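Local coordinates for GNA33 (Neisseria gonorrhoeae FA 1090, PDB 2G5D), which probably acts as a lytic transglycosylase, cleaving the MurNAc-GlcNAc linkage of peptidoglycan and leaving a 1,6-anhydro bond on the MurNAc residue, at residues E236-F239 with M240-G244; R273-D277 with K278-K282. All coordinates share one frame; numbering follows the deposited sequence.

How the contacts relate
Both contacts are local, and together they contrast the last turns of a helix with the chain that leaves one. Contact 1 lies on helix 234-243 and ends one residue beyond it, about 12 Å from the centre of the chain and half buried; contact 2 sits at the surface, about 27 Å from that centre, where helix 271-276 gives way to a loop. Their centres are 19 Å apart and their nearest atoms about 8 Å, so they do not touch, yet helix 288-297 packs against side chains of both. In contact 1 regular helical bonding is joined by a histidine ring; in contact 2 one carbonyl collects three amides and two tyrosines share a carboxylate.

Contact 1 (E236-F239 with M240-G244); sequences ELFF and MHIQG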
# COMPACT_ATOMS: atom_id res chain seq x y z
N GLU A 236 0.35 14.13 -12.40
CA GLU A 236 -0.63 13.12 -11.98
C GLU A 236 -0.08 11.71 -12.17
O GLU A 236 -0.33 10.84 -11.33
CB GLU A 236 -1.99 13.27 -12.67
CG GLU A 236 -2.78 14.50 -12.26
CD GLU A 236 -4.20 14.49 -12.81
OE1 GLU A 236 -4.54 15.41 -13.55
OE2 GLU A 236 -4.98 13.58 -12.50
N LEU A 237 0.67 11.47 -13.25
CA LEU A 237 1.29 10.15 -13.44
C LEU A 237 2.36 9.91 -12.40
O LEU A 237 2.54 8.78 -11.92
CB LEU A 237 1.94 10.01 -14.81
CG LEU A 237 1.83 8.69 -15.59
CD1 LEU A 237 3.06 8.50 -16.50
CD2 LEU A 237 1.51 7.43 -14.73
N PHE A 238 3.09 10.98 -12.07
CA PHE A 238 4.18 10.89 -11.13
C PHE A 238 3.63 10.40 -9.80
O PHE A 238 4.18 9.48 -9.20
CB PHE A 238 4.89 12.24 -10.98
CG PHE A 238 6.05 12.21 -10.02
CD1 PHE A 238 7.34 11.99 -10.49
CD2 PHE A 238 5.86 12.37 -8.66
CE1 PHE A 238 8.42 11.94 -9.62
CE2 PHE A 238 6.93 12.32 -7.78
CZ PHE A 238 8.21 12.10 -8.26
N PHE A 239 2.52 11.00 -9.37
CA PHE A 239 1.86 10.63 -8.11
C PHE A 239 1.17 9.25 -8.07
O PHE A 239 1.05 8.66 -7.01
CB PHE A 239 0.93 11.75 -7.65
CG PHE A 239 1.63 12.85 -6.90
CD1 PHE A 239 2.26 13.89 -7.59
CD2 PHE A 239 1.69 12.82 -5.50
CE1 PHE A 239 2.94 14.89 -6.90
CE2 PHE A 239 2.37 13.82 -4.81
CZ PHE A 239 2.99 14.86 -5.51
N MET A 240 0.74 8.75 -9.23
CA MET A 240 0.32 7.34 -9.34
C MET A 240 1.47 6.42 -8.97
O MET A 240 1.24 5.39 -8.31
CB MET A 240 -0.15 6.99 -10.76
CG MET A 240 -0.86 5.63 -10.87
SD MET A 240 -1.51 5.31 -12.53
CE MET A 240 -0.08 4.59 -13.35
N HIS A 241 2.69 6.77 -9.38
CA HIS A 241 3.89 6.02 -8.99
C HIS A 241 4.03 6.01 -7.46
O HIS A 241 4.30 4.97 -6.87
CB HIS A 241 5.15 6.62 -9.61
CG HIS A 241 5.42 6.17 -11.02
ND1 HIS A 241 4.55 6.42 -12.06
CD2 HIS A 241 6.49 5.54 -11.56
CE1 HIS A 241 5.07 5.94 -13.18
NE2 HIS A 241 6.24 5.40 -12.90
N ILE A 242 3.80 7.17 -6.83
CA ILE A 242 3.89 7.31 -5.37
C ILE A 242 2.87 6.44 -4.62
O ILE A 242 3.20 5.92 -3.54
CB ILE A 242 3.82 8.81 -4.91
CG1 ILE A 242 4.95 9.62 -5.54
CG2 ILE A 242 3.92 8.93 -3.37
CD1 ILE A 242 4.79 11.11 -5.40
N GLN A 243 1.67 6.27 -5.16
CA GLN A 243 0.68 5.36 -4.53
C GLN A 243 0.88 3.90 -4.95
O GLN A 243 0.48 2.99 -4.23
CB GLN A 243 -0.77 5.80 -4.79
CG GLN A 243 -1.14 7.19 -4.24
CD GLN A 243 -1.46 7.24 -2.73
OE1 GLN A 243 -1.48 6.23 -2.03
NE2 GLN A 243 -1.72 8.45 -2.25
N GLY A 244 1.48 3.68 -6.11
CA GLY A 244 1.85 2.33 -6.54
C GLY A 244 0.82 1.66 -7.43
O GLY A 244 1.09 0.60 -8.03
O HOH W 1 0.09 10.29 -4.24
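His-241 bonds twice to the carbonyl of Leu-237, one turn back along the helix. Its backbone N donates to Leu-237 O at 3.2 Å, the ordinary helical bond, while ring atom ND1 donates to the same Leu-237 O at 3.1 Å. The two donors reach that oxygen from opposite faces of the carbonyl plane, ND1 standing 38° out of it. With CG beside the backbone N (chi1 -83°), the imidazole folds back over the preceding turn, and the added bond limits its rotation and implies that ND1 carries a proton, since a carbonyl can only accept. Tyr-312 and Phe-315 meet the same ring edge-to-face.

The helical ladder continues on both sides, from Met-240 N to Glu-236 O and from Gln-243 N to Phe-239 O, with a weaker rung from Ile-242 N to Phe-238 O. The carboxylate of Glu-236 forms a salt bridge with Lys-292.

Packing follows the same spacing. Ile-242 sends CD1 over one face of the Phe-239 ring, a CH-pi contact 3.8 Å from the centroid, and the same methyl lies 3.4 Å from CE2 of Phe-238, bridging two neighbouring rings. Elsewhere round the helix Leu-237 CD2 meets the Met-240 methyl CE at 3.5 Å, where the bent end of the methionine brings it.

Side chains of helix 234-243 pack on strands 116-129 and 138-141 and on helices 213-217 and 288-297, within the MltA-specific insert region, and at its C-terminal end the chain leaves the helix through Gly-244, whose positive phi is a common way for an alpha-helix to terminate.

Contact 2 (R273-D277 with K278-K282); sequences RYMAD and KGYLK
Met-275 O is gripped by three backbone amides of the chain that leaves the helix. The shortest bond runs from Tyr-280 N to Met-275 O, 2.7 Å; the donor lies nearly along the C=O axis, but the N-H is bent, 131° at the hydrogen. Lys-278 N and Leu-281 N add weak bonds to the same oxygen. This is the C-terminal end of helix 271-276: Asp-277 is the first residue to leave helical geometry, and the loop curls back round a carbonyl of the last turn. The peptide between Lys-278 and Gly-279 is cis, which probably helps the chain to turn back so sharply, and Gly-279 CA also approaches Met-275 O, at 3.3 Å.

Side chains of the helix and the loop also meet. Lys-278, bent at chi2 (-66°), lays its aliphatic part across the ring of Tyr-274, with CG over one face in a CH-pi contact 3.8 Å from the centroid. Farther along, its NZ makes a weak bond to Tyr-274 OH, whose stronger partner is Glu-304. The hydroxyl of Tyr-280 bonds to the same Glu-304 carboxylate oxygen, OE2, so one acid ties together the phenol ends of both tyrosines. Their rings also touch, Tyr-274 CE2 lying 4.0 Å from CE1 at the edge of the Tyr-280 ring. Lys-278 CB stands over a face of that second ring, near its rim.

Met-275 is the buried member. It runs beside Leu-281, its methyl CE 3.8 Å from Leu-281 CD1, and both side chains pack on Tyr-294 of helix 288-297, while Val-305 of helix 302-306 touches Met-275 and both tyrosines. The backbones also meet directly: Ala-276 CA directs its hydrogen almost straight, at 179°, to Leu-281 O, 3.2 Å away.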
# COMPACT_ATOMS: atom_id res chain seq x y z
N ARG A 273 9.76 18.27 -1.39
CA ARG A 273 10.83 18.79 -0.55
C ARG A 273 11.92 19.41 -1.41
O ARG A 273 12.57 20.37 -0.98
CB ARG A 273 11.43 17.71 0.36
CG ARG A 273 10.50 17.24 1.47
CD ARG A 273 11.19 16.28 2.46
NE ARG A 273 10.25 15.26 2.93
CZ ARG A 273 10.27 13.99 2.55
NH1 ARG A 273 11.21 13.53 1.72
NH2 ARG A 273 9.35 13.15 3.02
N TYR A 274 12.12 18.88 -2.61
CA TYR A 274 13.06 19.47 -3.56
C TYR A 274 12.62 20.88 -4.00
O TYR A 274 13.43 21.82 -3.99
CB TYR A 274 13.26 18.57 -4.79
CG TYR A 274 14.11 19.22 -5.87
CD1 TYR A 274 15.50 19.23 -5.77
CD2 TYR A 274 13.52 19.84 -6.98
CE1 TYR A 274 16.30 19.83 -6.75
CE2 TYR A 274 14.31 20.44 -7.97
CZ TYR A 274 15.70 20.43 -7.84
OH TYR A 274 16.49 21.02 -8.80
N MET A 275 11.35 21.01 -4.37
CA MET A 275 10.79 22.28 -4.84
C MET A 275 10.78 23.39 -3.79
O MET A 275 10.90 24.56 -4.14
CB MET A 275 9.37 22.05 -5.35
CG MET A 275 9.30 21.34 -6.69
SD MET A 275 7.61 21.03 -7.16
CE MET A 275 7.14 22.60 -7.86
N ALA A 276 10.65 23.00 -2.52
CA ALA A 276 10.50 23.94 -1.41
C ALA A 276 11.77 24.74 -1.12
O ALA A 276 11.71 25.95 -0.84
CB ALA A 276 10.04 23.21 -0.17
N ASP A 277 12.91 24.06 -1.17
CA ASP A 277 14.20 24.72 -0.98
C ASP A 277 14.91 25.02 -2.30
O ASP A 277 16.14 25.04 -2.35
CB ASP A 277 15.09 23.90 -0.04
CG ASP A 277 15.36 22.50 -0.55
OD1 ASP A 277 14.86 21.54 0.07
OD2 ASP A 277 16.08 22.36 -1.57
N LYS A 278 14.13 25.27 -3.35
CA LYS A 278 14.71 25.63 -4.66
C LYS A 278 14.57 27.09 -5.16
O LYS A 278 15.38 27.49 -6.00
CB LYS A 278 14.30 24.63 -5.74
CG LYS A 278 15.34 23.54 -5.98
CD LYS A 278 16.64 24.11 -6.56
CE LYS A 278 17.76 23.08 -6.52
NZ LYS A 278 18.73 23.26 -7.64
N GLY A 279 13.58 27.88 -4.73
CA GLY A 279 12.43 27.47 -3.93
C GLY A 279 11.21 27.80 -4.75
O GLY A 279 10.67 28.91 -4.67
N TYR A 280 10.77 26.82 -5.54
CA TYR A 280 9.73 27.00 -6.55
C TYR A 280 8.34 27.13 -5.96
O TYR A 280 7.54 27.95 -6.41
CB TYR A 280 9.78 25.85 -7.56
CG TYR A 280 11.15 25.63 -8.16
CD1 TYR A 280 11.68 24.35 -8.30
CD2 TYR A 280 11.92 26.73 -8.59
CE1 TYR A 280 12.95 24.15 -8.85
CE2 TYR A 280 13.18 26.54 -9.14
CZ TYR A 280 13.69 25.26 -9.27
OH TYR A 280 14.93 25.09 -9.80
N LEU A 281 8.05 26.30 -4.96
CA LEU A 281 6.81 26.41 -4.19
C LEU A 281 7.15 26.42 -2.70
O LEU A 281 8.25 26.03 -2.31
CB LEU A 281 5.88 25.23 -4.49
CG LEU A 281 5.06 25.21 -5.77
CD1 LEU A 281 4.24 23.94 -5.82
CD2 LEU A 281 4.16 26.44 -5.90
N LYS A 282 6.20 26.87 -1.89
CA LYS A 282 6.27 26.68 -0.44
C LYS A 282 5.76 25.27 -0.12
O LYS A 282 4.89 24.74 -0.82
CB LYS A 282 5.46 27.75 0.29
CG LYS A 282 5.91 29.17 -0.01
CD LYS A 282 5.44 30.17 1.04
CE LYS A 282 6.13 31.52 0.85
NZ LYS A 282 5.82 32.48 1.94